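Local atomic coordinates of type III secretion system effector HopBA1 (Pseudomonas syringae pv. aptata, PDB entry 5T09), a protein that is a virulence factor recognised by the Arabidopsis resistance protein RBA1, whose self-association it enhances, leading to plant cell death. Residues Ile23-Pro31 with Lys198-Leu209; Leu97-Leu108 with Leu120-His131. All coordinates share one frame; numbering follows the deposited sequence.

Interaction 1: Ile23-Pro31 with Lys198-Leu209. With K (potassium ion), chain B.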
loop_
_atom_site.group_PDB
_atom_site.type_symbol
_atom_site.label_atom_id
_atom_site.label_comp_id
_atom_site.label_asym_id
_atom_site.label_seq_id
_atom_site.Cartn_x
_atom_site.Cartn_y
_atom_site.Cartn_z
ATOM N N ILE A 23 -16.331 9.499 11.846
ATOM C CA ILE A 23 -15.318 9.410 10.802
ATOM C C ILE A 23 -15.828 10.078 9.528
ATOM O O ILE A 23 -17.036 10.189 9.317
ATOM C CB ILE A 23 -14.915 7.942 10.540
ATOM C CG1 ILE A 23 -16.117 7.121 10.068
ATOM C CG2 ILE A 23 -14.317 7.321 11.795
ATOM C CD1 ILE A 23 -16.198 6.960 8.569
ATOM N N ASN A 24 -14.898 10.520 8.687
ATOM C CA ASN A 24 -15.225 11.211 7.450
ATOM C C ASN A 24 -16.248 10.405 6.645
ATOM O O ASN A 24 -15.980 9.243 6.310
ATOM C CB ASN A 24 -13.956 11.427 6.627
ATOM C CG ASN A 24 -14.206 12.216 5.353
ATOM O OD1 ASN A 24 -15.244 12.071 4.708
ATOM N ND2 ASN A 24 -13.247 13.059 4.984
ATOM N N PRO A 25 -17.411 10.979 6.312
ATOM C CA PRO A 25 -18.426 10.206 5.572
ATOM C C PRO A 25 -17.959 9.678 4.222
ATOM O O PRO A 25 -18.651 8.827 3.646
ATOM C CB PRO A 25 -19.578 11.206 5.407
ATOM C CG PRO A 25 -19.411 12.159 6.532
ATOM C CD PRO A 25 -17.931 12.289 6.741
ATOM N N SER A 26 -16.832 10.152 3.688
ATOM C CA SER A 26 -16.294 9.568 2.465
ATOM C C SER A 26 -15.607 8.234 2.726
ATOM O O SER A 26 -15.433 7.443 1.791
ATOM C CB SER A 26 -15.312 10.537 1.801
ATOM O OG SER A 26 -14.159 10.728 2.600
ATOM N N ILE A 27 -15.214 7.972 3.970
ATOM C CA ILE A 27 -14.658 6.685 4.365
ATOM C C ILE A 27 -15.837 5.798 4.754
ATOM O O ILE A 27 -16.428 5.959 5.825
ATOM C CB ILE A 27 -13.653 6.831 5.509
ATOM C CG1 ILE A 27 -12.537 7.804 5.116
ATOM C CG2 ILE A 27 -13.051 5.473 5.865
ATOM C CD1 ILE A 27 -11.683 8.259 6.276
ATOM N N ASN A 28 -16.192 4.870 3.870
ATOM C CA ASN A 28 -17.271 3.921 4.119
ATOM C C ASN A 28 -16.664 2.628 4.651
ATOM O O ASN A 28 -15.900 1.963 3.946
ATOM C CB ASN A 28 -18.075 3.659 2.846
ATOM C CG ASN A 28 -18.829 4.887 2.367
ATOM O OD1 ASN A 28 -19.976 5.114 2.754
ATOM N ND2 ASN A 28 -18.187 5.684 1.521
ATOM N N VAL A 29 -16.998 2.282 5.890
ATOM C CA VAL A 29 -16.430 1.123 6.566
ATOM C C VAL A 29 -17.513 0.051 6.608
ATOM O O VAL A 29 -18.429 0.106 7.436
ATOM C CB VAL A 29 -15.924 1.470 7.971
ATOM C CG1 VAL A 29 -15.273 0.252 8.617
ATOM C CG2 VAL A 29 -14.939 2.631 7.909
ATOM N N ARG A 30 -17.406 -0.933 5.712
ATOM C CA ARG A 30 -18.338 -2.051 5.634
ATOM C C ARG A 30 -17.737 -3.268 6.322
ATOM O O ARG A 30 -16.564 -3.584 6.076
ATOM C CB ARG A 30 -18.648 -2.374 4.174
ATOM C CG ARG A 30 -19.790 -3.357 3.974
ATOM C CD ARG A 30 -20.508 -3.123 2.647
ATOM N NE ARG A 30 -21.149 -1.811 2.582
ATOM C CZ ARG A 30 -21.982 -1.426 1.618
ATOM N NH1 ARG A 30 -22.291 -2.250 0.627
ATOM N NH2 ARG A 30 -22.513 -0.211 1.650
ATOM N N PRO A 31 -18.466 -3.969 7.188
ATOM C CA PRO A 31 -17.895 -5.149 7.853
ATOM C C PRO A 31 -17.330 -6.130 6.841
ATOM O O PRO A 31 -18.008 -6.471 5.860
ATOM C CB PRO A 31 -19.094 -5.743 8.605
ATOM C CG PRO A 31 -19.966 -4.571 8.879
ATOM C CD PRO A 31 -19.814 -3.656 7.694
ATOM N N LYS A 198 -8.054 6.833 11.816
ATOM C CA LYS A 198 -9.460 6.451 11.894
ATOM C C LYS A 198 -10.369 7.603 11.488
ATOM O O LYS A 198 -11.264 7.439 10.652
ATOM C CB LYS A 198 -9.799 5.978 13.307
ATOM C CG LYS A 198 -11.248 5.534 13.473
ATOM C CD LYS A 198 -11.538 5.076 14.891
ATOM C CE LYS A 198 -12.991 4.655 15.045
ATOM N NZ LYS A 198 -13.340 4.334 16.457
ATOM N N THR A 199 -10.151 8.782 12.069
ATOM C CA THR A 199 -11.090 9.883 11.879
ATOM C C THR A 199 -11.020 10.437 10.460
ATOM O O THR A 199 -12.054 10.622 9.806
ATOM C CB THR A 199 -10.817 10.985 12.904
ATOM O OG1 THR A 199 -9.503 11.520 12.701
ATOM C CG2 THR A 199 -10.920 10.431 14.321
ATOM N N ASP A 200 -9.808 10.702 9.957
ATOM C CA ASP A 200 -9.665 11.419 8.695
ATOM C C ASP A 200 -8.613 10.806 7.772
ATOM O O ASP A 200 -8.130 11.491 6.862
ATOM C CB ASP A 200 -9.312 12.886 8.963
ATOM C CG ASP A 200 -10.176 13.849 8.173
ATOM O OD1 ASP A 200 -10.505 13.540 7.008
ATOM O OD2 ASP A 200 -10.529 14.914 8.719
ATOM N N GLY A 201 -8.256 9.540 7.962
ATOM C CA GLY A 201 -7.231 8.915 7.158
ATOM C C GLY A 201 -5.844 9.322 7.612
ATOM O O GLY A 201 -5.680 10.011 8.623
ATOM N N PRO A 202 -4.814 8.908 6.873
ATOM C CA PRO A 202 -3.442 9.208 7.297
ATOM C C PRO A 202 -3.200 10.704 7.421
ATOM O O PRO A 202 -3.822 11.518 6.735
ATOM C CB PRO A 202 -2.583 8.592 6.188
ATOM C CG PRO A 202 -3.448 7.533 5.582
ATOM C CD PRO A 202 -4.843 8.087 5.649
ATOM N N LYS A 203 -2.278 11.062 8.311
ATOM C CA LYS A 203 -1.938 12.463 8.507
ATOM C C LYS A 203 -1.247 13.019 7.268
ATOM O O LYS A 203 -0.403 12.357 6.657
ATOM C CB LYS A 203 -1.037 12.627 9.732
ATOM C CG LYS A 203 -0.600 14.065 9.984
ATOM C CD LYS A 203 -0.122 14.277 11.416
ATOM C CE LYS A 203 1.109 13.446 11.737
ATOM N NZ LYS A 203 1.603 13.703 13.120
ATOM N N ASP A 204 -1.613 14.246 6.900
ATOM C CA ASP A 204 -1.082 14.931 5.722
ATOM C C ASP A 204 -1.389 14.188 4.426
ATOM O O ASP A 204 -0.701 14.390 3.422
ATOM C CB ASP A 204 0.429 15.160 5.842
ATOM C CG ASP A 204 0.786 16.123 6.958
ATOM O OD1 ASP A 204 0.032 17.092 7.172
ATOM O OD2 ASP A 204 1.822 15.907 7.622
HETATM N N MSE A 205 -2.404 13.326 4.422
HETATM C CA MSE A 205 -2.831 12.652 3.198
HETATM C C MSE A 205 -4.351 12.720 3.066
HETATM O O MSE A 205 -5.049 13.048 4.024
HETATM C CB MSE A 205 -2.354 11.194 3.182
HETATM C CG MSE A 205 -0.878 11.024 3.544
HETATM SE SE MSE A 205 -0.210 9.196 3.341
HETATM C CE MSE A 205 -0.050 9.173 1.394
ATOM N N ARG A 206 -4.859 12.413 1.874
ATOM C CA ARG A 206 -6.287 12.511 1.627
ATOM C C ARG A 206 -7.048 11.458 2.435
ATOM O O ARG A 206 -6.545 10.352 2.658
ATOM C CB ARG A 206 -6.588 12.321 0.147
ATOM C CG ARG A 206 -5.966 13.356 -0.764
ATOM C CD ARG A 206 -5.917 12.829 -2.185
ATOM N NE ARG A 206 -5.005 11.695 -2.292
ATOM C CZ ARG A 206 -4.939 10.879 -3.339
ATOM N NH1 ARG A 206 -5.733 11.063 -4.385
ATOM N NH2 ARG A 206 -4.072 9.879 -3.338
ATOM N N PRO A 207 -8.273 11.764 2.862
ATOM C CA PRO A 207 -9.064 10.761 3.587
ATOM C C PRO A 207 -9.268 9.507 2.750
ATOM O O PRO A 207 -9.504 9.572 1.543
ATOM C CB PRO A 207 -10.392 11.477 3.860
ATOM C CG PRO A 207 -10.092 12.927 3.723
ATOM C CD PRO A 207 -9.010 13.028 2.698
ATOM N N GLY A 208 -9.172 8.357 3.405
ATOM C CA GLY A 208 -9.394 7.093 2.730
ATOM C C GLY A 208 -9.531 5.973 3.736
ATOM O O GLY A 208 -9.203 6.120 4.916
ATOM N N LEU A 209 -10.027 4.844 3.243
ATOM C CA LEU A 209 -10.148 3.636 4.049
ATOM C C LEU A 209 -8.767 3.010 4.213
ATOM O O LEU A 209 -8.100 2.703 3.221
ATOM C CB LEU A 209 -11.124 2.669 3.377
ATOM C CG LEU A 209 -11.612 1.408 4.106
ATOM C CD1 LEU A 209 -10.574 0.296 4.089
ATOM C CD2 LEU A 209 -12.019 1.738 5.528
HETATM K K K B . -6.012 13.089 6.516
#
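N24 holds the potassium-binding loop 198-209 at two neighbouring residues, T199 and D200. Its backbone N donates to T199 O at 3.1 Å, with an N-H...O angle of 160°. Its side-chain ND2 reaches D200 OD1 in a weak bond of 3.4 Å. The amide and carboxylate planes there are steeply turned, 78° apart, although the N-H points straight at the oxygen. N24 ND2 also lies 3.4 Å from P207 CG. The other end of the amide is fixed within 23-31. N24 OD1 accepts from S26 N and S26 OG, both from one face of its plane, and the first of these closes an Asx turn. These bonds hold the rotation of the amide.

I27 supplies most of the apolar contact. Its CG1 is beside the backbone N (chi1 -57°), and the chain runs on extended, so I27 CD1 comes 3.5 Å from G208 O. I27 CG2 lies 3.9 Å from L209 CD2, and V29 CG2 touches the same methyl. I23 CG2 touches K198 O, at 3.3 Å.

The potassium ion is bound by D200 O, P202 O and M205 O, each at 2.7 Å. M205 is selenomethionine. P202-M205 form a type II turn. The arrangement is a main-chain carbonyl potassium site, in the loop that enters strand 209-214, with the first modelled residues, 23-31, packed beside it.

Interaction 2: Leu97-Leu108 with Leu120-His131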
loop_
_atom_site.group_PDB
_atom_site.type_symbol
_atom_site.label_atom_id
_atom_site.label_comp_id
_atom_site.label_asym_id
_atom_site.label_seq_id
_atom_site.Cartn_x
_atom_site.Cartn_y
_atom_site.Cartn_z
ATOM N N LEU A 97 8.266 -2.511 -15.786
ATOM C CA LEU A 97 6.948 -3.119 -15.658
ATOM C C LEU A 97 6.535 -3.837 -16.936
ATOM O O LEU A 97 5.782 -4.816 -16.883
ATOM C CB LEU A 97 5.929 -2.041 -15.285
ATOM C CG LEU A 97 4.711 -2.423 -14.442
ATOM C CD1 LEU A 97 5.099 -3.160 -13.169
ATOM C CD2 LEU A 97 3.941 -1.160 -14.098
ATOM N N SER A 98 7.016 -3.372 -18.092
ATOM C CA SER A 98 6.715 -4.044 -19.351
ATOM C C SER A 98 7.653 -5.217 -19.609
ATOM O O SER A 98 7.238 -6.214 -20.210
ATOM C CB SER A 98 6.794 -3.052 -20.511
ATOM O OG SER A 98 5.851 -2.006 -20.351
ATOM N N ASP A 99 8.910 -5.120 -19.168
ATOM C CA ASP A 99 9.850 -6.214 -19.381
ATOM C C ASP A 99 9.462 -7.454 -18.583
ATOM O O ASP A 99 9.787 -8.574 -18.991
ATOM C CB ASP A 99 11.267 -5.768 -19.027
ATOM C CG ASP A 99 11.880 -4.874 -20.091
ATOM O OD1 ASP A 99 11.480 -4.988 -21.268
ATOM O OD2 ASP A 99 12.765 -4.061 -19.751
ATOM N N GLY A 100 8.781 -7.281 -17.457
ATOM C CA GLY A 100 8.197 -8.387 -16.726
ATOM C C GLY A 100 8.673 -8.447 -15.288
ATOM O O GLY A 100 9.454 -7.620 -14.821
ATOM N N LYS A 101 8.179 -9.475 -14.590
ATOM C CA LYS A 101 8.460 -9.629 -13.166
ATOM C C LYS A 101 9.953 -9.584 -12.880
ATOM O O LYS A 101 10.387 -8.972 -11.897
ATOM C CB LYS A 101 7.870 -10.948 -12.661
ATOM C CG LYS A 101 8.051 -11.178 -11.167
ATOM C CD LYS A 101 7.688 -12.597 -10.762
ATOM C CE LYS A 101 8.750 -13.591 -11.210
ATOM N NZ LYS A 101 8.510 -14.952 -10.660
ATOM N N SER A 102 10.755 -10.237 -13.719
ATOM C CA SER A 102 12.190 -10.302 -13.466
ATOM C C SER A 102 12.818 -8.915 -13.526
ATOM O O SER A 102 13.724 -8.600 -12.745
ATOM C CB SER A 102 12.853 -11.239 -14.474
ATOM O OG SER A 102 12.227 -12.511 -14.468
ATOM N N ALA A 103 12.345 -8.070 -14.442
ATOM C CA ALA A 103 12.882 -6.718 -14.556
ATOM C C ALA A 103 12.495 -5.863 -13.355
ATOM O O ALA A 103 13.313 -5.088 -12.848
ATOM C CB ALA A 103 12.397 -6.073 -15.853
ATOM N N VAL A 104 11.250 -5.981 -12.889
ATOM C CA VAL A 104 10.803 -5.177 -11.753
ATOM C C VAL A 104 11.623 -5.508 -10.512
ATOM O O VAL A 104 12.015 -4.614 -9.751
ATOM C CB VAL A 104 9.295 -5.388 -11.516
ATOM C CG1 VAL A 104 8.841 -4.719 -10.217
ATOM C CG2 VAL A 104 8.495 -4.847 -12.695
ATOM N N LYS A 105 11.893 -6.793 -10.287
ATOM C CA LYS A 105 12.644 -7.196 -9.102
ATOM C C LYS A 105 14.030 -6.559 -9.095
ATOM O O LYS A 105 14.463 -5.996 -8.082
ATOM C CB LYS A 105 12.741 -8.721 -9.048
ATOM C CG LYS A 105 13.415 -9.274 -7.801
ATOM C CD LYS A 105 13.469 -10.794 -7.843
ATOM C CE LYS A 105 14.240 -11.369 -6.665
ATOM N NZ LYS A 105 14.462 -12.833 -6.815
ATOM N N HIS A 106 14.738 -6.633 -10.223
ATOM C CA HIS A 106 16.061 -6.022 -10.311
ATOM C C HIS A 106 15.994 -4.515 -10.098
ATOM O O HIS A 106 16.912 -3.928 -9.513
ATOM C CB HIS A 106 16.693 -6.338 -11.668
ATOM C CG HIS A 106 18.189 -6.320 -11.660
ATOM N ND1 HIS A 106 18.943 -7.345 -11.127
ATOM C CD2 HIS A 106 19.075 -5.405 -12.123
ATOM C CE1 HIS A 106 20.227 -7.061 -11.261
ATOM N NE2 HIS A 106 20.334 -5.889 -11.862
ATOM N N PHE A 107 14.917 -3.873 -10.557
ATOM C CA PHE A 107 14.775 -2.431 -10.377
ATOM C C PHE A 107 14.522 -2.065 -8.918
ATOM O O PHE A 107 14.976 -1.012 -8.456
ATOM C CB PHE A 107 13.642 -1.910 -11.263
ATOM C CG PHE A 107 13.336 -0.450 -11.067
ATOM C CD1 PHE A 107 14.001 0.517 -11.799
ATOM C CD2 PHE A 107 12.381 -0.047 -10.152
ATOM C CE1 PHE A 107 13.720 1.859 -11.621
ATOM C CE2 PHE A 107 12.098 1.292 -9.972
ATOM C CZ PHE A 107 12.770 2.243 -10.705
ATOM N N LEU A 108 13.801 -2.907 -8.179
ATOM C CA LEU A 108 13.468 -2.620 -6.788
ATOM C C LEU A 108 14.540 -3.076 -5.809
ATOM O O LEU A 108 14.521 -2.648 -4.650
ATOM C CB LEU A 108 12.141 -3.294 -6.415
ATOM C CG LEU A 108 10.889 -2.805 -7.144
ATOM C CD1 LEU A 108 9.697 -3.703 -6.830
ATOM C CD2 LEU A 108 10.583 -1.373 -6.755
ATOM N N LEU A 120 10.491 -9.655 -2.130
ATOM C CA LEU A 120 10.702 -8.783 -3.280
ATOM C C LEU A 120 10.153 -9.421 -4.548
ATOM O O LEU A 120 9.605 -8.730 -5.415
ATOM C CB LEU A 120 12.187 -8.462 -3.449
ATOM C CG LEU A 120 12.480 -7.348 -4.462
ATOM C CD1 LEU A 120 12.008 -6.002 -3.923
ATOM C CD2 LEU A 120 13.951 -7.285 -4.828
ATOM N N ASP A 121 10.290 -10.742 -4.676
ATOM C CA ASP A 121 9.693 -11.440 -5.810
ATOM C C ASP A 121 8.175 -11.295 -5.802
ATOM O O ASP A 121 7.561 -11.003 -6.835
ATOM C CB ASP A 121 10.094 -12.916 -5.781
ATOM C CG ASP A 121 9.582 -13.683 -6.981
ATOM O OD1 ASP A 121 8.445 -14.197 -6.920
ATOM O OD2 ASP A 121 10.317 -13.773 -7.987
ATOM N N LYS A 122 7.548 -11.493 -4.637
ATOM C CA LYS A 122 6.093 -11.385 -4.555
ATOM C C LYS A 122 5.632 -9.950 -4.778
ATOM O O LYS A 122 4.591 -9.717 -5.408
ATOM C CB LYS A 122 5.596 -11.904 -3.206
ATOM C CG LYS A 122 5.761 -13.410 -3.009
ATOM C CD LYS A 122 4.989 -14.188 -4.065
ATOM C CE LYS A 122 4.841 -15.659 -3.707
ATOM N NZ LYS A 122 4.021 -16.378 -4.724
ATOM N N VAL A 123 6.380 -8.972 -4.266
ATOM C CA VAL A 123 6.047 -7.576 -4.536
ATOM C C VAL A 123 6.085 -7.315 -6.036
ATOM O O VAL A 123 5.179 -6.694 -6.601
ATOM C CB VAL A 123 7.002 -6.635 -3.777
ATOM C CG1 VAL A 123 6.782 -5.180 -4.202
ATOM C CG2 VAL A 123 6.801 -6.775 -2.280
ATOM N N SER A 124 7.138 -7.791 -6.704
ATOM C CA SER A 124 7.241 -7.605 -8.147
ATOM C C SER A 124 6.083 -8.275 -8.876
ATOM O O SER A 124 5.508 -7.696 -9.806
ATOM C CB SER A 124 8.578 -8.150 -8.647
ATOM O OG SER A 124 9.658 -7.510 -7.986
ATOM N N GLU A 125 5.724 -9.497 -8.472
ATOM C CA GLU A 125 4.581 -10.164 -9.089
ATOM C C GLU A 125 3.306 -9.348 -8.909
ATOM O O GLU A 125 2.485 -9.251 -9.828
ATOM C CB GLU A 125 4.399 -11.568 -8.506
ATOM C CG GLU A 125 3.320 -12.382 -9.210
ATOM C CD GLU A 125 3.052 -13.724 -8.547
ATOM O OE1 GLU A 125 3.318 -13.862 -7.334
ATOM O OE2 GLU A 125 2.570 -14.644 -9.245
ATOM N N ALA A 126 3.124 -8.748 -7.730
ATOM C CA ALA A 126 1.912 -7.974 -7.474
ATOM C C ALA A 126 1.847 -6.736 -8.360
ATOM O O ALA A 126 0.790 -6.422 -8.921
ATOM C CB ALA A 126 1.843 -7.582 -5.998
ATOM N N LEU A 127 2.959 -6.014 -8.493
ATOM C CA LEU A 127 2.980 -4.850 -9.372
ATOM C C LEU A 127 2.693 -5.255 -10.812
ATOM O O LEU A 127 1.901 -4.608 -11.506
ATOM C CB LEU A 127 4.331 -4.143 -9.272
ATOM C CG LEU A 127 4.723 -3.637 -7.882
ATOM C CD1 LEU A 127 6.072 -2.940 -7.943
ATOM C CD2 LEU A 127 3.658 -2.710 -7.313
ATOM N N CYS A 128 3.334 -6.329 -11.279
ATOM C CA CYS A 128 3.083 -6.806 -12.634
ATOM C C CYS A 128 1.633 -7.241 -12.806
ATOM O O CYS A 128 0.993 -6.902 -13.806
ATOM C CB CYS A 128 4.035 -7.953 -12.965
ATOM S SG CYS A 128 5.750 -7.432 -13.207
ATOM N N SER A 129 1.092 -7.985 -11.835
ATOM C CA SER A 129 -0.285 -8.462 -11.948
ATOM C C SER A 129 -1.267 -7.301 -11.986
ATOM O O SER A 129 -2.283 -7.360 -12.685
ATOM C CB SER A 129 -0.615 -9.402 -10.788
ATOM O OG SER A 129 0.341 -10.445 -10.693
ATOM N N ALA A 130 -0.982 -6.234 -11.238
ATOM C CA ALA A 130 -1.815 -5.039 -11.315
ATOM C C ALA A 130 -1.688 -4.384 -12.684
ATOM O O ALA A 130 -2.692 -4.030 -13.312
ATOM C CB ALA A 130 -1.426 -4.055 -10.210
ATOM N N HIS A 131 -0.454 -4.226 -13.166
ATOM C CA HIS A 131 -0.233 -3.604 -14.467
ATOM C C HIS A 131 -0.988 -4.339 -15.567
ATOM O O HIS A 131 -1.760 -3.730 -16.318
ATOM C CB HIS A 131 1.264 -3.569 -14.776
ATOM C CG HIS A 131 1.589 -2.948 -16.098
ATOM N ND1 HIS A 131 1.484 -1.593 -16.330
ATOM C CD2 HIS A 131 2.014 -3.497 -17.260
ATOM C CE1 HIS A 131 1.831 -1.335 -17.579
ATOM N NE2 HIS A 131 2.157 -2.472 -18.164
#
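L120 O is gripped twice by S124, from opposite faces of its carbonyl plane. S124 OG donates to L120 O at 2.8 Å and S124 N makes the usual helical bond. The first bond turns the hydroxyl back on its own helix. S124 OG still presses against the facing helix, 3.2 Å from K105 CA. S124 is thus a small knob among K101, V104, K105 and L108.

K101 lies across the helix 120-131. Its CG is anti to the backbone N, and a bend at chi3 (74°) carries NZ to D121. The salt bridge from K101 NZ to D121 OD2 is weak, at 3.4 Å. K105 extends over L120, with K105 CG 3.6 Å from L120 CD2. Its NZ pairs with D117 rather than with D121.

On the apolar side, L108 CD1 meets L127 CD1 tip to tip at 3.9 Å. V104 fits between S124, L127 and C128. C128 SG lies 3.5 Å from K101 N, where G100 turns the chain from helix 90-99 into helix 101-112. Before this turn, at the end of helix 90-99, L97 CG sits over one face of the H131 ring in a CH-pi contact, 3.9 Å from its centroid.

The axes of helices 101-108 and 120-131 are 8.5 Å apart, at 124° between their directions. L97, L127 and A130 also touch V137. This is knobs-into-holes packing of helix 101-112 on helix 117-132, which itself rests on edge strand 136-141 of the alpha/beta fold.

Overall arrangement
Interaction 2 is nested along the chain inside the long loop closed by interaction 1. Their centres are 29 Å apart, on opposite sides of the chain's centre, and their nearest atoms are about 15 Å apart. They do not touch. Both are tied to one mixed sheet with a parallel core. Interaction 2 joins helices beside strand 136-141, which is outermost on one side. Interaction 1 brings the first modelled residues against the loop before strand 209-214, with strands 49-54 and 232-235 close by. One contact therefore packs a sequence-local group of helices, and the other brings distant parts of the chain together. The parallel core fits an EreA/ChaN-like alpha/beta fold.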